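Local coordinates for pectate lyase II (Xanthomonas campestris pv. campestris, PDB 2QY1), which probably cleaves de-esterified pectin by beta-elimination as a secreted lyase, at residues A138-C143 with N203-V208; A178-S183 with T194-N199; Y182-T187 with R256-I261; Y245-K250 with Q313-V318. The protein carries 2 engineered substitutions. One frame throughout, in Å; residues are numbered along the deposited sequence.

Contact 1. Residues A138-C143 with N203-V208; sequences ASLTKC and NVESRV
K142 and E205 reach for each other from opposite directions and close a salt bridge, K142 NZ donating to E205 OE1 at 2.8 Å. The ammonium meets this oxygen on its syn side but 31° out of the carboxylate plane; E205 OE2 lies farther from K142 NZ, at 3.4 Å, so the grip is mainly through one oxygen. K142 NZ has a second acceptor at home, L140 O at 3.1 Å, reached because the lysine chain bends at chi2 (149°) and again at chi4 (58°). One ammonium thus ties the loop's own carbonyl to the acid across the gap. The acid arrives on a chain extended beyond CG, sliding past L140, whose CG packs 3.9 Å from E205 OE1. The methyl L140 CD2 lies against the carbonyl oxygen N203 O at 3.6 Å. The loop is further shaped by an ST turn, T141 N donating to S139 OG at 3.0 Å. All this lies at the surface, K142 being exposed. A disulfide from C143 to C56 fixes the end of the loop segment. N203 and V204 bond through their backbones to N224 and N225, and E205 to Y174. The loop after strand 129-137 is thereby pinned to short strand 204-206, beside strands 164-174 and 215-226; the chain turns a corner at N203, between strands 193-202 and 204-206.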
loop_
_atom_site.group_PDB
_atom_site.type_symbol
_atom_site.label_atom_id
_atom_site.label_comp_id
_atom_site.label_asym_id
_atom_site.label_seq_id
_atom_site.Cartn_x
_atom_site.Cartn_y
_atom_site.Cartn_z
ATOM N N ALA A 138 12.076 3.966 3.285
ATOM C CA ALA A 138 13.073 4.630 2.457
ATOM C C ALA A 138 13.682 5.783 3.243
ATOM O O ALA A 138 14.208 5.581 4.338
ATOM C CB ALA A 138 12.450 5.121 1.153
ATOM N N SER A 139 13.587 6.987 2.683
ATOM C CA SER A 139 14.048 8.204 3.335
ATOM C C SER A 139 13.198 9.386 2.891
ATOM O O SER A 139 12.687 9.412 1.767
ATOM C CB SER A 139 15.520 8.464 3.007
ATOM O OG SER A 139 15.935 9.746 3.450
ATOM N N LEU A 140 13.057 10.360 3.788
ATOM C CA LEU A 140 12.324 11.593 3.520
ATOM C C LEU A 140 13.218 12.646 2.863
ATOM O O LEU A 140 12.746 13.717 2.462
ATOM C CB LEU A 140 11.730 12.136 4.830
ATOM C CG LEU A 140 10.257 11.900 5.199
ATOM C CD1 LEU A 140 9.584 10.790 4.413
ATOM C CD2 LEU A 140 10.080 11.690 6.704
ATOM N N THR A 141 14.511 12.338 2.762
ATOM C CA THR A 141 15.482 13.247 2.161
ATOM C C THR A 141 15.140 13.521 0.694
ATOM O O THR A 141 14.797 12.604 -0.061
ATOM C CB THR A 141 16.930 12.703 2.305
ATOM O OG1 THR A 141 17.295 12.685 3.690
ATOM C CG2 THR A 141 17.928 13.569 1.548
ATOM N N LYS A 142 15.211 14.793 0.312
ATOM C CA LYS A 142 15.000 15.197 -1.070
ATOM C C LYS A 142 16.348 15.463 -1.727
ATOM O O LYS A 142 16.958 16.518 -1.544
ATOM C CB LYS A 142 14.053 16.399 -1.151
ATOM C CG LYS A 142 12.605 16.009 -0.903
ATOM C CD LYS A 142 11.800 17.118 -0.250
ATOM C CE LYS A 142 10.432 16.598 0.215
ATOM N NZ LYS A 142 10.522 15.452 1.184
ATOM N N CYS A 143 16.804 14.467 -2.482
ATOM C CA CYS A 143 18.153 14.440 -3.038
ATOM C C CYS A 143 18.389 15.480 -4.116
ATOM O O CYS A 143 17.501 15.759 -4.928
ATOM C CB CYS A 143 18.458 13.045 -3.580
ATOM S SG CYS A 143 18.424 11.791 -2.292
ATOM N N ASN A 203 5.958 8.596 10.288
ATOM C CA ASN A 203 7.000 9.424 9.675
ATOM C C ASN A 203 6.943 9.333 8.149
ATOM O O ASN A 203 7.902 8.924 7.491
ATOM C CB ASN A 203 8.391 9.069 10.221
ATOM C CG ASN A 203 8.489 9.242 11.728
ATOM O OD1 ASN A 203 8.619 8.265 12.469
ATOM N ND2 ASN A 203 8.420 10.486 12.190
ATOM N N VAL A 204 5.783 9.691 7.608
ATOM C CA VAL A 204 5.536 9.680 6.168
ATOM C C VAL A 204 4.989 11.047 5.757
ATOM O O VAL A 204 4.627 11.848 6.619
ATOM C CB VAL A 204 4.559 8.544 5.750
ATOM C CG1 VAL A 204 5.167 7.167 6.037
ATOM C CG2 VAL A 204 3.198 8.688 6.438
ATOM N N GLU A 205 4.927 11.319 4.456
ATOM C CA GLU A 205 4.502 12.646 4.000
ATOM C C GLU A 205 3.077 12.705 3.452
ATOM O O GLU A 205 2.267 13.496 3.940
ATOM C CB GLU A 205 5.502 13.246 3.005
ATOM C CG GLU A 205 6.844 13.600 3.634
ATOM C CD GLU A 205 7.659 14.598 2.822
ATOM O OE1 GLU A 205 8.753 14.975 3.297
ATOM O OE2 GLU A 205 7.219 15.015 1.724
ATOM N N SER A 206 2.771 11.874 2.455
ATOM C CA SER A 206 1.480 11.946 1.769
ATOM C C SER A 206 1.069 10.630 1.111
ATOM O O SER A 206 1.827 9.653 1.124
ATOM C CB SER A 206 1.496 13.066 0.720
ATOM O OG SER A 206 2.317 12.711 -0.379
ATOM N N ARG A 207 -0.134 10.634 0.530
ATOM C CA ARG A 207 -0.733 9.470 -0.133
ATOM C C ARG A 207 -0.962 8.339 0.864
ATOM O O ARG A 207 -0.342 7.280 0.762
ATOM C CB ARG A 207 0.140 8.952 -1.285
ATOM C CG ARG A 207 0.461 9.923 -2.406
ATOM C CD ARG A 207 1.107 9.127 -3.527
ATOM N NE ARG A 207 1.543 9.935 -4.662
ATOM C CZ ARG A 207 2.285 9.466 -5.665
ATOM N NH1 ARG A 207 2.689 8.195 -5.673
ATOM N NH2 ARG A 207 2.639 10.269 -6.657
ATOM N N VAL A 208 -1.853 8.555 1.827
ATOM C CA VAL A 208 -2.045 7.565 2.888
ATOM C C VAL A 208 -3.501 7.077 3.065
ATOM O O VAL A 208 -4.040 7.125 4.173
ATOM C CB VAL A 208 -1.461 8.057 4.250
ATOM C CG1 VAL A 208 -0.928 6.888 5.032
ATOM C CG2 VAL A 208 -0.333 9.073 4.046
#

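Contact 2. Residues A178-S183 with T194-N199; sequences ALNGYS and TTYHHN
The phenol of Y196 points at N180 from the facing strand, and N180 slants across its end, amide and ring planes 65° apart. The amide end of N180 sits at the edge of the ring, near its plane, close to the hydroxyl; N180 CB is 3.7 Å from Y196 OH. CG of N180 lies anti to the backbone N (chi1 -158°), which carries the amide across to both hydroxyls of the other strand. T194 comes from the opposite direction, with T194 OG1 4.1 Å from N180 CG. A178 approaches the same ring obliquely, its CB 4.4 Å from Y196 CE2. A water lying in the ring plane at the phenol edge completes the group: Y196 OH donates to it at 2.7 Å, and the water donates onward to L179 O, also at 2.7 Å, so the buried hydroxyl is linked to the opposing backbone. Strands 179-180 and 194-197 are not paired here; they belong to different faces of the right-handed parallel beta-helix of this family, and A178, N180, T194 and Y196 fill the interior between those faces, where M157 of strand 155-158 touches N180, T194 and Y196. At the far end the strand is interrupted at H198. The two imidazoles meet edge to edge, H197 ND1 and H198 ND1 sharing a nearly straight hydrogen bond of 3.0 Å in the planes of both rings. H197 stacks on Y219 and H198 on Y168, while N199 lies beside N169 and takes N221 OD1 at its backbone N.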
loop_
_atom_site.group_PDB
_atom_site.type_symbol
_atom_site.label_atom_id
_atom_site.label_comp_id
_atom_site.label_asym_id
_atom_site.label_seq_id
_atom_site.Cartn_x
_atom_site.Cartn_y
_atom_site.Cartn_z
ATOM N N ALA A 178 0.952 5.291 -0.549
ATOM C CA ALA A 178 0.022 4.406 -1.238
ATOM C C ALA A 178 -0.782 5.137 -2.301
ATOM O O ALA A 178 -1.576 6.025 -1.991
ATOM C CB ALA A 178 -0.907 3.727 -0.232
ATOM N N LEU A 179 -0.564 4.754 -3.555
ATOM C CA LEU A 179 -1.327 5.289 -4.672
ATOM C C LEU A 179 -2.436 4.321 -5.049
ATOM O O LEU A 179 -2.243 3.105 -5.036
ATOM C CB LEU A 179 -0.412 5.544 -5.878
ATOM C CG LEU A 179 -0.979 6.246 -7.117
ATOM C CD1 LEU A 179 -1.422 7.670 -6.804
ATOM C CD2 LEU A 179 0.058 6.251 -8.228
ATOM N N ASN A 180 -3.602 4.867 -5.378
ATOM C CA ASN A 180 -4.719 4.065 -5.855
ATOM C C ASN A 180 -5.418 4.817 -6.987
ATOM O O ASN A 180 -6.342 5.587 -6.748
ATOM C CB ASN A 180 -5.683 3.744 -4.702
ATOM C CG ASN A 180 -6.537 2.518 -4.971
ATOM O OD1 ASN A 180 -7.052 2.327 -6.076
ATOM N ND2 ASN A 180 -6.696 1.676 -3.951
ATOM N N GLY A 181 -4.951 4.592 -8.215
ATOM C CA GLY A 181 -5.371 5.383 -9.374
ATOM C C GLY A 181 -4.289 6.403 -9.682
ATOM O O GLY A 181 -3.990 7.257 -8.849
ATOM N N TYR A 182 -3.700 6.315 -10.873
ATOM C CA TYR A 182 -2.438 7.012 -11.153
ATOM C C TYR A 182 -2.583 8.445 -11.662
ATOM O O TYR A 182 -1.644 9.239 -11.564
ATOM C CB TYR A 182 -1.564 6.191 -12.114
ATOM C CG TYR A 182 -1.906 6.364 -13.574
ATOM C CD1 TYR A 182 -2.898 5.588 -14.173
ATOM C CD2 TYR A 182 -1.234 7.301 -14.360
ATOM C CE1 TYR A 182 -3.223 5.743 -15.515
ATOM C CE2 TYR A 182 -1.555 7.468 -15.708
ATOM C CZ TYR A 182 -2.550 6.683 -16.276
ATOM O OH TYR A 182 -2.870 6.835 -17.606
ATOM N N SER A 183 -3.751 8.757 -12.222
ATOM C CA SER A 183 -4.053 10.090 -12.739
ATOM C C SER A 183 -5.563 10.291 -12.834
ATOM O O SER A 183 -6.333 9.339 -12.700
ATOM C CB SER A 183 -3.409 10.308 -14.115
ATOM O OG SER A 183 -4.184 9.721 -15.142
ATOM N N THR A 194 -10.856 -1.729 -2.463
ATOM C CA THR A 194 -9.669 -1.918 -1.633
ATOM C C THR A 194 -9.968 -1.767 -0.148
ATOM O O THR A 194 -10.609 -0.802 0.277
ATOM C CB THR A 194 -8.556 -0.915 -2.015
ATOM O OG1 THR A 194 -8.524 -0.749 -3.439
ATOM C CG2 THR A 194 -7.192 -1.397 -1.527
ATOM N N THR A 195 -9.489 -2.724 0.640
ATOM C CA THR A 195 -9.546 -2.614 2.087
ATOM C C THR A 195 -8.139 -2.373 2.632
ATOM O O THR A 195 -7.245 -3.192 2.430
ATOM C CB THR A 195 -10.157 -3.874 2.733
ATOM O OG1 THR A 195 -11.409 -4.178 2.104
ATOM C CG2 THR A 195 -10.376 -3.659 4.226
ATOM N N TYR A 196 -7.953 -1.236 3.298
ATOM C CA TYR A 196 -6.723 -0.939 4.027
ATOM C C TYR A 196 -7.012 -1.068 5.515
ATOM O O TYR A 196 -7.769 -0.265 6.062
ATOM C CB TYR A 196 -6.257 0.495 3.757
ATOM C CG TYR A 196 -5.916 0.834 2.320
ATOM C CD1 TYR A 196 -6.895 1.290 1.438
ATOM C CD2 TYR A 196 -4.604 0.739 1.858
ATOM C CE1 TYR A 196 -6.578 1.622 0.125
ATOM C CE2 TYR A 196 -4.276 1.068 0.547
ATOM C CZ TYR A 196 -5.265 1.505 -0.313
ATOM O OH TYR A 196 -4.945 1.833 -1.608
ATOM N N HIS A 197 -6.427 -2.059 6.185
ATOM C CA HIS A 197 -6.648 -2.177 7.630
ATOM C C HIS A 197 -5.449 -2.636 8.448
ATOM O O HIS A 197 -4.599 -3.384 7.963
ATOM C CB HIS A 197 -7.895 -3.015 7.948
ATOM C CG HIS A 197 -7.722 -4.487 7.734
ATOM N ND1 HIS A 197 -7.344 -5.344 8.745
ATOM C CD2 HIS A 197 -7.899 -5.255 6.634
ATOM C CE1 HIS A 197 -7.282 -6.577 8.273
ATOM N NE2 HIS A 197 -7.616 -6.550 6.995
ATOM N N HIS A 198 -5.397 -2.154 9.691
ATOM C CA HIS A 198 -4.338 -2.480 10.656
ATOM C C HIS A 198 -2.923 -2.166 10.158
ATOM O O HIS A 198 -1.948 -2.780 10.602
ATOM C CB HIS A 198 -4.452 -3.935 11.124
ATOM C CG HIS A 198 -5.612 -4.188 12.038
ATOM N ND1 HIS A 198 -6.828 -4.651 11.585
ATOM C CD2 HIS A 198 -5.739 -4.047 13.379
ATOM C CE1 HIS A 198 -7.654 -4.785 12.607
ATOM N NE2 HIS A 198 -7.019 -4.423 13.707
ATOM N N ASN A 199 -2.816 -1.203 9.244
ATOM C CA ASN A 199 -1.516 -0.732 8.781
ATOM C C ASN A 199 -0.933 0.310 9.736
ATOM O O ASN A 199 -1.672 1.029 10.416
ATOM C CB ASN A 199 -1.606 -0.144 7.366
ATOM C CG ASN A 199 -2.149 -1.130 6.349
ATOM O OD1 ASN A 199 -3.264 -0.983 5.851
ATOM N ND2 ASN A 199 -1.363 -2.143 6.041
HETATM O O HOH W 1 -2.562 1.639 -2.801
#

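Contact 3. Residues Y182-T187 with R256-I261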
loop_
_atom_site.group_PDB
_atom_site.type_symbol
_atom_site.label_atom_id
_atom_site.label_comp_id
_atom_site.label_asym_id
_atom_site.label_seq_id
_atom_site.Cartn_x
_atom_site.Cartn_y
_atom_site.Cartn_z
ATOM N N TYR A 182 -3.700 6.315 -10.873
ATOM C CA TYR A 182 -2.438 7.012 -11.153
ATOM C C TYR A 182 -2.583 8.445 -11.662
ATOM O O TYR A 182 -1.644 9.239 -11.564
ATOM C CB TYR A 182 -1.564 6.191 -12.114
ATOM C CG TYR A 182 -1.906 6.364 -13.574
ATOM C CD1 TYR A 182 -2.898 5.588 -14.173
ATOM C CD2 TYR A 182 -1.234 7.301 -14.360
ATOM C CE1 TYR A 182 -3.223 5.743 -15.515
ATOM C CE2 TYR A 182 -1.555 7.468 -15.708
ATOM C CZ TYR A 182 -2.550 6.683 -16.276
ATOM O OH TYR A 182 -2.870 6.835 -17.606
ATOM N N SER A 183 -3.751 8.757 -12.222
ATOM C CA SER A 183 -4.053 10.090 -12.739
ATOM C C SER A 183 -5.563 10.291 -12.834
ATOM O O SER A 183 -6.333 9.339 -12.700
ATOM C CB SER A 183 -3.409 10.308 -14.115
ATOM O OG SER A 183 -4.184 9.721 -15.142
ATOM N N ASP A 184 -5.976 11.534 -13.070
ATOM C CA ASP A 184 -7.392 11.864 -13.190
ATOM C C ASP A 184 -8.036 11.282 -14.454
ATOM O O ASP A 184 -9.259 11.329 -14.608
ATOM C CB ASP A 184 -7.593 13.383 -13.117
ATOM C CG ASP A 184 -7.252 13.957 -11.745
ATOM O OD1 ASP A 184 -7.200 15.197 -11.624
ATOM O OD2 ASP A 184 -7.036 13.179 -10.787
ATOM N N SER A 185 -7.213 10.734 -15.348
ATOM C CA SER A 185 -7.704 10.064 -16.554
ATOM C C SER A 185 -7.803 8.538 -16.379
ATOM O O SER A 185 -8.248 7.832 -17.288
ATOM C CB SER A 185 -6.827 10.415 -17.761
ATOM O OG SER A 185 -5.546 9.820 -17.646
ATOM N N ASP A 186 -7.404 8.045 -15.206
ATOM C CA ASP A 186 -7.433 6.611 -14.893
ATOM C C ASP A 186 -8.851 6.151 -14.526
ATOM O O ASP A 186 -9.098 5.671 -13.418
ATOM C CB ASP A 186 -6.437 6.297 -13.764
ATOM C CG ASP A 186 -6.177 4.798 -13.583
ATOM O OD1 ASP A 186 -6.642 3.987 -14.412
ATOM O OD2 ASP A 186 -5.499 4.433 -12.595
ATOM N N THR A 187 -9.772 6.287 -15.478
ATOM C CA THR A 187 -11.193 5.994 -15.258
ATOM C C THR A 187 -11.498 4.510 -15.026
ATOM O O THR A 187 -12.521 4.177 -14.424
ATOM C CB THR A 187 -12.069 6.520 -16.416
ATOM O OG1 THR A 187 -11.627 5.940 -17.648
ATOM C CG2 THR A 187 -11.984 8.038 -16.508
ATOM N N ARG A 256 -8.019 16.815 -2.391
ATOM C CA ARG A 256 -7.275 17.923 -2.999
ATOM C C ARG A 256 -6.488 17.527 -4.250
ATOM O O ARG A 256 -6.057 16.383 -4.385
ATOM C CB ARG A 256 -6.333 18.566 -1.970
ATOM C CG ARG A 256 -5.327 17.602 -1.329
ATOM C CD ARG A 256 -4.463 18.307 -0.297
ATOM N NE ARG A 256 -5.268 18.883 0.780
ATOM C CZ ARG A 256 -4.847 19.825 1.619
ATOM N NH1 ARG A 256 -3.619 20.318 1.519
ATOM N NH2 ARG A 256 -5.664 20.281 2.561
ATOM N N ASP A 257 -6.328 18.496 -5.153
ATOM C CA ASP A 257 -5.426 18.416 -6.320
ATOM C C ASP A 257 -5.920 17.608 -7.528
ATOM O O ASP A 257 -5.182 17.426 -8.502
ATOM C CB ASP A 257 -4.011 17.986 -5.904
ATOM C CG ASP A 257 -3.331 19.012 -5.015
ATOM O OD1 ASP A 257 -3.329 20.208 -5.373
ATOM O OD2 ASP A 257 -2.795 18.624 -3.956
ATOM N N SER A 258 -7.167 17.144 -7.465
ATOM C CA SER A 258 -7.833 16.556 -8.626
ATOM C C SER A 258 -8.879 17.509 -9.200
ATOM O O SER A 258 -9.318 18.443 -8.524
ATOM C CB SER A 258 -8.478 15.214 -8.271
ATOM O OG SER A 258 -7.535 14.160 -8.350
ATOM N N SER A 259 -9.271 17.264 -10.449
ATOM C CA SER A 259 -10.298 18.062 -11.122
ATOM C C SER A 259 -11.659 17.948 -10.432
ATOM O O SER A 259 -12.473 18.871 -10.498
ATOM C CB SER A 259 -10.414 17.656 -12.593
ATOM O OG SER A 259 -10.671 16.268 -12.721
ATOM N N GLU A 260 -11.892 16.812 -9.777
ATOM C CA GLU A 260 -13.133 16.565 -9.039
ATOM C C GLU A 260 -12.841 15.933 -7.682
ATOM O O GLU A 260 -11.925 15.119 -7.552
ATOM C CB GLU A 260 -14.069 15.665 -9.846
ATOM C CG GLU A 260 -14.726 16.362 -11.032
ATOM C CD GLU A 260 -15.348 15.390 -12.016
ATOM O OE1 GLU A 260 -14.719 14.354 -12.322
ATOM O OE2 GLU A 260 -16.467 15.670 -12.490
ATOM N N ILE A 261 -13.626 16.308 -6.675
ATOM C CA ILE A 261 -13.388 15.840 -5.307
ATOM C C ILE A 261 -13.836 14.391 -5.066
ATOM O O ILE A 261 -14.594 13.819 -5.856
ATOM C CB ILE A 261 -14.013 16.784 -4.232
ATOM C CG1 ILE A 261 -15.544 16.784 -4.310
ATOM C CG2 ILE A 261 -13.432 18.200 -4.342
ATOM C CD1 ILE A 261 -16.222 17.187 -3.014
HETATM O O HOH W 2 -4.491 15.040 -10.306
#
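D184 thrusts its carboxylate into the bend at S258-S259 and is held there by both oxygens. The tight half is D184 OD2: S258 OG donates to it at 2.7 Å, on the syn side and 24° out of the carboxylate plane, and R212 forms a salt bridge with the same oxygen. S258 OG in turn accepts from R234, so a buried hydroxyl passes the bonding on from one arginine to the acid, and the two positive groups probably favour the ionised carboxylate. The second oxygen is held less firmly. S259 N donates to D184 OD1 at 3.2 Å, coming from above the carboxylate, 48° out of its plane. Toward solvent the fit slackens: the exposed S259 leaves its OG 3.8 Å from D184 OD1, and a water donates to D257 O at 3.1 Å and, weakly, to D184 OD1 at 3.0 Å. D184 itself is presented by a type I beta turn from S183 to D186, closed by D186 N to S183 O at 3.0 Å and reinforced by an ST turn in which S183 OG accepts from S185 N. A bound phosphate, probably from the crystallisation liquor, lies by the side chain of D257. Both segments are loops projecting from the beta-helix: one joins strands 176-180 and 193-202, the other follows strand 245-255 and leads to strand 263-267, with M235 packed against D184 and S259.

Contact 4. Residues Y245-K250 with Q313-V318; sequences YFENIK and QVKAKV
Strand 245-247 runs nearly at right angles to helix 314-318, their directions 101° apart and their axes 9.3 Å from each other at closest approach; Y245 and V314 are the nearest backbone positions. The ring of Y245, swung out with CG anti to the backbone N (chi1 -165°), lies against the N-terminal part of helix 314-318. K315 CB stands squarely above it, a CH-pi contact of 3.6 Å from that carbon to the ring centroid and only 5° off the normal. From there the lysine chain runs fully extended over the ring, K315 CD passing 3.8 Å from Y245 CE2, and its ammonium meets E247. K315 NZ donates to E247 OE2 at 2.9 Å; the two side chains cross at about a right angle, and the bond uses the syn lone pair of OE2. Y222 OH bonds to the same oxygen, so OE2 has two partners. Nearer the backbone and on the same side as K315, the buried V314 packs its CG1 3.8 Å from Y245 CB. This is a short helix near the C terminus laid across the outside of a parallel beta-helix, as in the pectate lyase fold.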
loop_
_atom_site.group_PDB
_atom_site.type_symbol
_atom_site.label_atom_id
_atom_site.label_comp_id
_atom_site.label_asym_id
_atom_site.label_seq_id
_atom_site.Cartn_x
_atom_site.Cartn_y
_atom_site.Cartn_z
ATOM N N TYR A 245 -6.798 5.396 14.166
ATOM C CA TYR A 245 -6.167 6.160 15.237
ATOM C C TYR A 245 -5.274 7.214 14.589
ATOM O O TYR A 245 -4.251 6.879 13.989
ATOM C CB TYR A 245 -5.342 5.221 16.127
ATOM C CG TYR A 245 -4.906 5.784 17.467
ATOM C CD1 TYR A 245 -5.462 5.305 18.654
ATOM C CD2 TYR A 245 -3.919 6.770 17.554
ATOM C CE1 TYR A 245 -5.058 5.799 19.890
ATOM C CE2 TYR A 245 -3.511 7.274 18.786
ATOM C CZ TYR A 245 -4.084 6.783 19.948
ATOM O OH TYR A 245 -3.688 7.276 21.168
ATOM N N PHE A 246 -5.679 8.480 14.697
ATOM C CA PHE A 246 -4.940 9.598 14.108
ATOM C C PHE A 246 -4.240 10.424 15.188
ATOM O O PHE A 246 -4.860 10.799 16.186
ATOM C CB PHE A 246 -5.880 10.531 13.334
ATOM C CG PHE A 246 -6.569 9.893 12.159
ATOM C CD1 PHE A 246 -7.869 9.414 12.277
ATOM C CD2 PHE A 246 -5.931 9.803 10.920
ATOM C CE1 PHE A 246 -8.520 8.839 11.190
ATOM C CE2 PHE A 246 -6.575 9.229 9.827
ATOM C CZ PHE A 246 -7.872 8.743 9.963
ATOM N N GLU A 247 -2.956 10.710 14.981
ATOM C CA GLU A 247 -2.231 11.691 15.804
ATOM C C GLU A 247 -1.033 12.254 15.047
ATOM O O GLU A 247 -0.495 11.593 14.154
ATOM C CB GLU A 247 -1.800 11.104 17.157
ATOM C CG GLU A 247 -0.841 9.918 17.081
ATOM C CD GLU A 247 -0.404 9.427 18.448
ATOM O OE1 GLU A 247 -0.732 10.083 19.459
ATOM O OE2 GLU A 247 0.273 8.381 18.516
ATOM N N ASN A 248 -0.625 13.471 15.409
ATOM C CA ASN A 248 0.486 14.165 14.749
ATOM C C ASN A 248 0.390 14.055 13.222
ATOM O O ASN A 248 1.291 13.540 12.560
ATOM C CB ASN A 248 1.835 13.646 15.268
ATOM C CG ASN A 248 1.955 13.738 16.783
ATOM O OD1 ASN A 248 2.208 12.740 17.457
ATOM N ND2 ASN A 248 1.764 14.935 17.322
ATOM N N ILE A 249 -0.727 14.528 12.680
ATOM C CA ILE A 249 -1.024 14.373 11.258
ATOM C C ILE A 249 -1.623 15.656 10.688
ATOM O O ILE A 249 -2.513 16.263 11.294
ATOM C CB ILE A 249 -1.940 13.125 10.984
ATOM C CG1 ILE A 249 -2.326 13.026 9.501
ATOM C CG2 ILE A 249 -3.181 13.133 11.883
ATOM C CD1 ILE A 249 -2.773 11.633 9.051
ATOM N N LYS A 250 -1.103 16.075 9.536
ATOM C CA LYS A 250 -1.641 17.220 8.811
ATOM C C LYS A 250 -2.596 16.714 7.737
ATOM O O LYS A 250 -2.306 15.724 7.065
ATOM C CB LYS A 250 -0.513 18.047 8.187
ATOM C CG LYS A 250 -0.974 19.353 7.560
ATOM C CD LYS A 250 0.198 20.201 7.106
ATOM C CE LYS A 250 -0.282 21.529 6.552
ATOM N NZ LYS A 250 0.843 22.494 6.406
ATOM N N GLN A 313 -7.722 1.458 21.029
ATOM C CA GLN A 313 -6.763 0.365 21.186
ATOM C C GLN A 313 -5.928 0.119 19.924
ATOM O O GLN A 313 -4.969 -0.655 19.956
ATOM C CB GLN A 313 -7.488 -0.921 21.597
ATOM C CG GLN A 313 -8.178 -0.840 22.964
ATOM C CD GLN A 313 -9.035 -2.057 23.276
ATOM O OE1 GLN A 313 -10.034 -1.957 23.993
ATOM N NE2 GLN A 313 -8.650 -3.211 22.744
ATOM N N VAL A 314 -6.288 0.792 18.831
ATOM C CA VAL A 314 -5.638 0.604 17.524
ATOM C C VAL A 314 -4.136 0.919 17.533
ATOM O O VAL A 314 -3.345 0.160 16.975
ATOM C CB VAL A 314 -6.380 1.382 16.392
ATOM C CG1 VAL A 314 -5.510 1.543 15.143
ATOM C CG2 VAL A 314 -7.685 0.685 16.042
ATOM N N LYS A 315 -3.744 2.022 18.171
ATOM C CA LYS A 315 -2.327 2.381 18.275
ATOM C C LYS A 315 -1.493 1.222 18.823
ATOM O O LYS A 315 -0.529 0.798 18.186
ATOM C CB LYS A 315 -2.127 3.639 19.131
ATOM C CG LYS A 315 -0.662 3.994 19.390
ATOM C CD LYS A 315 -0.513 5.355 20.059
ATOM C CE LYS A 315 0.943 5.642 20.413
ATOM N NZ LYS A 315 1.141 7.029 20.938
ATOM N N ALA A 316 -1.880 0.709 19.991
ATOM C CA ALA A 316 -1.170 -0.397 20.639
ATOM C C ALA A 316 -1.230 -1.685 19.818
ATOM O O ALA A 316 -0.211 -2.357 19.635
ATOM C CB ALA A 316 -1.713 -0.629 22.047
ATOM N N LYS A 317 -2.422 -2.014 19.321
ATOM C CA LYS A 317 -2.632 -3.217 18.515
ATOM C C LYS A 317 -1.771 -3.214 17.251
ATOM O O LYS A 317 -1.097 -4.203 16.957
ATOM C CB LYS A 317 -4.127 -3.389 18.182
ATOM C CG LYS A 317 -4.472 -4.341 17.022
ATOM C CD LYS A 317 -4.021 -5.792 17.240
ATOM C CE LYS A 317 -4.941 -6.568 18.166
ATOM N NZ LYS A 317 -4.424 -7.953 18.365
ATOM N N VAL A 318 -1.786 -2.099 16.525
ATOM C CA VAL A 318 -1.029 -1.974 15.279
ATOM C C VAL A 318 0.483 -1.979 15.523
ATOM O O VAL A 318 1.216 -2.670 14.824
ATOM C CB VAL A 318 -1.489 -0.744 14.453
ATOM C CG1 VAL A 318 -0.531 -0.445 13.320
ATOM C CG2 VAL A 318 -2.892 -0.977 13.899
#

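Following the chain, contact 1 opens at 138-143 and closes at 203-208 a long loop spanning strands 155-158, 164-174, 176-180 and 193-202. Contact 2 falls wholly within it and joins two faces, 178-183 and 194-199, across the interior; the two touch where R207 O probably accepts a bond from A178 N. Contact 3 starts from the end of segment 178-183, sharing Y182 and S183, crosses contact 1 by closing only at 256-261, and joins the loops after strands 176-180 and 245-255. Contact 4, from 245-250, crosses contact 3 yet follows contacts 1 and 2 in series, tying strand 245-255 to helix 314-321. Its helix also packs on contact 2, V318 lying against H198 and N199.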